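Local coordinates for protein CT021 (Chlamydia trachomatis serovar L2, PDB 6UXD) that is of unknown function but belongs to a family grouped with the LolA and LolB lipoprotein carriers, which hints at, without establishing, a related fold, at residues I9-A22 against I173-L185. Residues are numbered along the deposited sequence; the frame is centred on the assembly and turned at random.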
loop_
_atom_site.group_PDB
_atom_site.type_symbol
_atom_site.label_atom_id
_atom_site.label_comp_id
_atom_site.label_asym_id
_atom_site.label_seq_id
_atom_site.Cartn_x
_atom_site.Cartn_y
_atom_site.Cartn_z
ATOM N N ILE A 9 0.130 -11.260 -0.544
ATOM C CA ILE A 9 0.328 -9.841 -0.862
ATOM C C ILE A 9 1.767 -9.578 -1.316
ATOM O O ILE A 9 2.010 -8.786 -2.229
ATOM C CB ILE A 9 -0.031 -8.967 0.347
ATOM C CG1 ILE A 9 -1.542 -9.011 0.624
ATOM C CG2 ILE A 9 0.459 -7.550 0.088
ATOM C CD1 ILE A 9 -2.349 -8.124 -0.327
ATOM N N GLN A 10 2.752 -10.208 -0.668
ATOM C CA GLN A 10 4.132 -9.983 -1.100
ATOM C C GLN A 10 4.307 -10.349 -2.572
ATOM O O GLN A 10 4.796 -9.544 -3.375
ATOM C CB GLN A 10 5.111 -10.783 -0.238
ATOM C CG GLN A 10 6.573 -10.393 -0.536
ATOM C CD GLN A 10 7.562 -10.966 0.460
ATOM O OE1 GLN A 10 7.396 -10.820 1.670
ATOM N NE2 GLN A 10 8.600 -11.613 -0.048
ATOM N N GLU A 11 3.887 -11.566 -2.940
ATOM C CA GLU A 11 3.986 -12.039 -4.320
ATOM C C GLU A 11 3.296 -11.084 -5.291
ATOM O O GLU A 11 3.821 -10.765 -6.370
ATOM C CB GLU A 11 3.370 -13.440 -4.381
ATOM C CG GLU A 11 3.395 -14.117 -5.731
ATOM C CD GLU A 11 2.775 -15.511 -5.696
ATOM O OE1 GLU A 11 2.350 -16.000 -6.765
ATOM O OE2 GLU A 11 2.716 -16.116 -4.601
ATOM N N LYS A 12 2.109 -10.619 -4.930
ATOM C CA LYS A 12 1.370 -9.754 -5.835
ATOM C C LYS A 12 2.085 -8.423 -6.026
ATOM O O LYS A 12 2.226 -7.936 -7.153
ATOM C CB LYS A 12 -0.043 -9.559 -5.278
ATOM C CG LYS A 12 -0.911 -8.688 -6.117
ATOM C CD LYS A 12 -1.300 -9.355 -7.413
ATOM C CE LYS A 12 -2.311 -8.434 -8.151
ATOM N NZ LYS A 12 -2.285 -8.698 -9.619
ATOM N N ILE A 13 2.567 -7.829 -4.938
ATOM C CA ILE A 13 3.244 -6.542 -5.046
ATOM C C ILE A 13 4.588 -6.661 -5.747
ATOM O O ILE A 13 5.063 -5.685 -6.345
ATOM C CB ILE A 13 3.415 -5.909 -3.651
ATOM C CG1 ILE A 13 2.063 -5.869 -2.907
ATOM C CG2 ILE A 13 4.054 -4.541 -3.774
ATOM C CD1 ILE A 13 0.965 -5.029 -3.584
ATOM N N LEU A 14 5.248 -7.829 -5.674
ATOM C CA LEU A 14 6.510 -7.966 -6.382
ATOM C C LEU A 14 6.333 -8.023 -7.893
ATOM O O LEU A 14 7.343 -7.989 -8.597
ATOM C CB LEU A 14 7.284 -9.221 -5.938
ATOM C CG LEU A 14 7.870 -9.196 -4.524
ATOM C CD1 LEU A 14 8.644 -10.484 -4.264
ATOM C CD2 LEU A 14 8.756 -8.011 -4.315
ATOM N N THR A 15 5.098 -8.155 -8.406
ATOM C CA THR A 15 4.866 -8.011 -9.837
ATOM C C THR A 15 4.861 -6.546 -10.285
ATOM O O THR A 15 4.959 -6.280 -11.485
ATOM C CB THR A 15 3.539 -8.681 -10.245
ATOM O OG1 THR A 15 2.422 -7.884 -9.812
ATOM C CG2 THR A 15 3.409 -10.079 -9.622
ATOM N N ALA A 16 4.779 -5.587 -9.362
ATOM C CA ALA A 16 4.811 -4.185 -9.764
ATOM C C ALA A 16 6.171 -3.843 -10.360
ATOM O O ALA A 16 7.139 -4.584 -10.217
ATOM C CB ALA A 16 4.523 -3.265 -8.581
ATOM N N ARG A 17 6.237 -2.700 -11.041
ATOM C CA ARG A 17 7.474 -2.217 -11.644
ATOM C C ARG A 17 7.921 -0.909 -11.014
ATOM O O ARG A 17 7.089 -0.149 -10.505
ATOM C CB ARG A 17 7.303 -2.001 -13.150
ATOM C CG ARG A 17 6.826 -3.244 -13.858
ATOM C CD ARG A 17 6.578 -2.993 -15.322
ATOM N NE ARG A 17 5.974 -4.171 -15.942
ATOM C CZ ARG A 17 5.367 -4.173 -17.123
ATOM N NH1 ARG A 17 5.267 -3.048 -17.833
ATOM N NH2 ARG A 17 4.852 -5.304 -17.589
ATOM N N PRO A 18 9.227 -0.606 -11.041
ATOM C CA PRO A 18 9.690 0.702 -10.567
ATOM C C PRO A 18 8.906 1.843 -11.191
ATOM O O PRO A 18 8.613 1.840 -12.384
ATOM C CB PRO A 18 11.158 0.739 -11.000
ATOM C CG PRO A 18 11.574 -0.698 -10.953
ATOM C CD PRO A 18 10.355 -1.480 -11.418
ATOM N N GLY A 19 8.592 2.837 -10.367
ATOM C CA GLY A 19 7.737 3.923 -10.747
ATOM C C GLY A 19 6.256 3.693 -10.477
ATOM O O GLY A 19 5.485 4.651 -10.506
ATOM N N ASP A 20 5.838 2.450 -10.244
ATOM C CA ASP A 20 4.453 2.176 -9.881
ATOM C C ASP A 20 4.152 2.722 -8.493
ATOM O O ASP A 20 4.969 2.606 -7.579
ATOM C CB ASP A 20 4.174 0.681 -9.913
ATOM C CG ASP A 20 4.159 0.129 -11.311
ATOM O OD1 ASP A 20 4.280 0.943 -12.249
ATOM O OD2 ASP A 20 4.046 -1.105 -11.471
ATOM N N TYR A 21 2.970 3.329 -8.334
ATOM C CA TYR A 21 2.611 3.948 -7.071
ATOM C C TYR A 21 1.119 3.771 -6.816
ATOM O O TYR A 21 0.353 3.396 -7.708
ATOM C CB TYR A 21 2.989 5.418 -7.036
ATOM C CG TYR A 21 2.037 6.301 -7.797
ATOM C CD1 TYR A 21 1.015 6.983 -7.153
ATOM C CD2 TYR A 21 2.154 6.435 -9.160
ATOM C CE1 TYR A 21 0.131 7.791 -7.878
ATOM C CE2 TYR A 21 1.301 7.211 -9.875
ATOM C CZ TYR A 21 0.293 7.898 -9.241
ATOM O OH TYR A 21 -0.551 8.688 -9.991
ATOM N N ALA A 22 0.720 4.016 -5.568
ATOM C CA ALA A 22 -0.695 4.041 -5.201
ATOM C C ALA A 22 -0.876 4.826 -3.906
ATOM O O ALA A 22 0.012 4.853 -3.049
ATOM C CB ALA A 22 -1.240 2.621 -5.065
ATOM N N ILE A 173 -9.988 -8.332 -0.498
ATOM C CA ILE A 173 -9.106 -7.414 -1.214
ATOM C C ILE A 173 -9.454 -7.493 -2.692
ATOM O O ILE A 173 -9.580 -8.593 -3.246
ATOM C CB ILE A 173 -7.614 -7.748 -0.998
ATOM C CG1 ILE A 173 -7.349 -8.015 0.481
ATOM C CG2 ILE A 173 -6.735 -6.600 -1.484
ATOM C CD1 ILE A 173 -5.882 -8.041 0.883
ATOM N N TYR A 174 -9.566 -6.333 -3.339
ATOM C CA TYR A 174 -9.930 -6.279 -4.744
ATOM C C TYR A 174 -8.734 -5.781 -5.550
ATOM O O TYR A 174 -8.089 -4.804 -5.172
ATOM C CB TYR A 174 -11.164 -5.384 -4.967
ATOM C CG TYR A 174 -12.408 -5.850 -4.234
ATOM C CD1 TYR A 174 -12.575 -5.613 -2.875
ATOM C CD2 TYR A 174 -13.409 -6.538 -4.899
ATOM C CE1 TYR A 174 -13.723 -6.055 -2.200
ATOM C CE2 TYR A 174 -14.559 -6.965 -4.239
ATOM C CZ TYR A 174 -14.703 -6.735 -2.898
ATOM O OH TYR A 174 -15.849 -7.204 -2.300
ATOM N N PHE A 175 -8.448 -6.464 -6.651
ATOM C CA PHE A 175 -7.392 -6.080 -7.565
ATOM C C PHE A 175 -7.971 -5.949 -8.962
ATOM O O PHE A 175 -8.890 -6.680 -9.347
ATOM C CB PHE A 175 -6.230 -7.100 -7.605
ATOM C CG PHE A 175 -5.447 -7.169 -6.339
ATOM C CD1 PHE A 175 -4.410 -6.286 -6.101
ATOM C CD2 PHE A 175 -5.730 -8.139 -5.383
ATOM C CE1 PHE A 175 -3.660 -6.364 -4.920
ATOM C CE2 PHE A 175 -4.994 -8.217 -4.208
ATOM C CZ PHE A 175 -3.960 -7.321 -3.978
ATOM N N SER A 176 -7.391 -5.017 -9.711
ATOM C CA SER A 176 -7.730 -4.824 -11.108
ATOM C C SER A 176 -7.506 -6.107 -11.881
ATOM O O SER A 176 -6.562 -6.859 -11.619
ATOM C CB SER A 176 -6.873 -3.700 -11.713
ATOM O OG SER A 176 -6.912 -3.756 -13.135
ATOM N N ASN A 177 -8.380 -6.356 -12.857
ATOM C CA ASN A 177 -8.164 -7.504 -13.723
ATOM C C ASN A 177 -6.939 -7.320 -14.601
ATOM O O ASN A 177 -6.497 -8.284 -15.239
ATOM C CB ASN A 177 -9.404 -7.747 -14.589
ATOM C CG ASN A 177 -10.620 -8.193 -13.764
ATOM O OD1 ASN A 177 -10.465 -8.858 -12.746
ATOM N ND2 ASN A 177 -11.829 -7.850 -14.225
ATOM N N ASN A 178 -6.415 -6.104 -14.668
ATOM C CA ASN A 178 -5.223 -5.795 -15.440
ATOM C C ASN A 178 -4.028 -5.960 -14.510
ATOM O O ASN A 178 -3.831 -5.151 -13.603
ATOM C CB ASN A 178 -5.315 -4.376 -16.010
ATOM C CG ASN A 178 -4.101 -4.027 -16.836
ATOM O OD1 ASN A 178 -3.190 -4.837 -16.953
ATOM N ND2 ASN A 178 -4.092 -2.840 -17.420
ATOM N N GLU A 179 -3.260 -7.044 -14.700
ATOM C CA GLU A 179 -2.134 -7.339 -13.814
ATOM C C GLU A 179 -1.077 -6.246 -13.809
ATOM O O GLU A 179 -0.232 -6.219 -12.911
ATOM C CB GLU A 179 -1.500 -8.679 -14.211
ATOM C CG GLU A 179 -2.439 -9.864 -13.901
ATOM C CD GLU A 179 -2.113 -11.148 -14.655
ATOM O OE1 GLU A 179 -0.944 -11.349 -15.060
ATOM O OE2 GLU A 179 -3.048 -11.960 -14.839
ATOM N N ARG A 180 -1.105 -5.341 -14.781
ATOM C CA ARG A 180 -0.181 -4.231 -14.764
ATOM C C ARG A 180 -0.462 -3.291 -13.599
ATOM O O ARG A 180 0.418 -2.520 -13.207
ATOM C CB ARG A 180 -0.267 -3.522 -16.112
ATOM C CG ARG A 180 0.673 -2.391 -16.277
ATOM C CD ARG A 180 2.089 -2.867 -16.515
ATOM N NE ARG A 180 2.974 -1.708 -16.437
ATOM C CZ ARG A 180 3.507 -1.251 -15.311
ATOM N NH1 ARG A 180 3.279 -1.883 -14.141
ATOM N NH2 ARG A 180 4.279 -0.173 -15.360
ATOM N N LEU A 181 -1.654 -3.359 -13.010
ATOM C CA LEU A 181 -2.006 -2.537 -11.857
ATOM C C LEU A 181 -1.941 -3.442 -10.629
ATOM O O LEU A 181 -2.912 -4.133 -10.305
ATOM C CB LEU A 181 -3.388 -1.923 -12.013
ATOM C CG LEU A 181 -3.539 -0.830 -13.072
ATOM C CD1 LEU A 181 -5.024 -0.414 -13.175
ATOM C CD2 LEU A 181 -2.657 0.374 -12.749
ATOM N N ALA A 182 -0.804 -3.406 -9.926
ATOM C CA ALA A 182 -0.498 -4.431 -8.934
ATOM C C ALA A 182 -0.980 -4.081 -7.532
ATOM O O ALA A 182 -1.140 -4.990 -6.710
ATOM C CB ALA A 182 1.012 -4.689 -8.905
ATOM N N PHE A 183 -1.234 -2.803 -7.246
ATOM C CA PHE A 183 -1.740 -2.423 -5.935
ATOM C C PHE A 183 -3.241 -2.673 -5.808
ATOM O O PHE A 183 -3.976 -2.659 -6.800
ATOM C CB PHE A 183 -1.469 -0.960 -5.655
ATOM C CG PHE A 183 -0.034 -0.642 -5.401
ATOM C CD1 PHE A 183 0.510 -0.828 -4.148
ATOM C CD2 PHE A 183 0.758 -0.123 -6.404
ATOM C CE1 PHE A 183 1.824 -0.505 -3.894
ATOM C CE2 PHE A 183 2.067 0.201 -6.170
ATOM C CZ PHE A 183 2.613 0.006 -4.900
ATOM N N PRO A 184 -3.721 -2.883 -4.592
ATOM C CA PRO A 184 -5.148 -3.137 -4.408
ATOM C C PRO A 184 -5.989 -1.914 -4.749
ATOM O O PRO A 184 -5.540 -0.770 -4.645
ATOM C CB PRO A 184 -5.256 -3.498 -2.922
ATOM C CG PRO A 184 -4.053 -2.892 -2.295
ATOM C CD PRO A 184 -2.976 -2.917 -3.323
ATOM N N LEU A 185 -7.216 -2.182 -5.199
ATOM C CA LEU A 185 -8.207 -1.126 -5.429
ATOM C C LEU A 185 -8.997 -0.780 -4.181
ATOM O O LEU A 185 -9.495 0.347 -4.052
ATOM C CB LEU A 185 -9.202 -1.562 -6.502
ATOM C CG LEU A 185 -8.636 -1.878 -7.879
ATOM C CD1 LEU A 185 -9.690 -2.571 -8.731
ATOM C CD2 LEU A 185 -8.146 -0.592 -8.523
HETATM O O HOH W 1 -4.028 -6.690 -10.459
HETATM O O HOH W 2 -0.101 -7.960 -10.916
HETATM O O HOH W 3 3.092 -5.285 -13.273
HETATM O O HOH W 4 1.355 -1.461 -10.230
#
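Arg180 starts out trans to its backbone N (chi1 -177°) and then bends at chi2 (75°), which carries its guanidinium to Asp20, while the extended chain of Arg17 crosses it at about a right angle. NH1 of Arg180 donates to OD2 of buried Asp20 on the syn side at 2.9 Å, a salt bridge seconded by a weak bond from NH2 to OD1. The backbone N of Arg17 grips the same OD2 from above the carboxylate plane, and His205 ND1 hydrogen-bonds OD1. Arg17 lays CD over the centre of the Arg180 guanidinium, and the two cationic groups stack with clearly tilted planes, centres 3.9 Å apart; Asp20 probably offsets part of their repulsion. Lys12, also kinked at chi2 (70°), slides CE across one face of Phe175, 4.0 Å from the ring centroid; one water joins its NZ to Ser176 O and Leu181 O, another to Thr15 OG1 and Glu179 O. Ala22 CB sits over the Phe183 face in a CH-pi contact, and Ile9 CD1 meets Ile173 CD1 and the Phe175 edge. The contact thus illustrates helix 9-13 and two successive beta turns docking on the end of strand 170-176 and its connection to antiparallel neighbour 186-189.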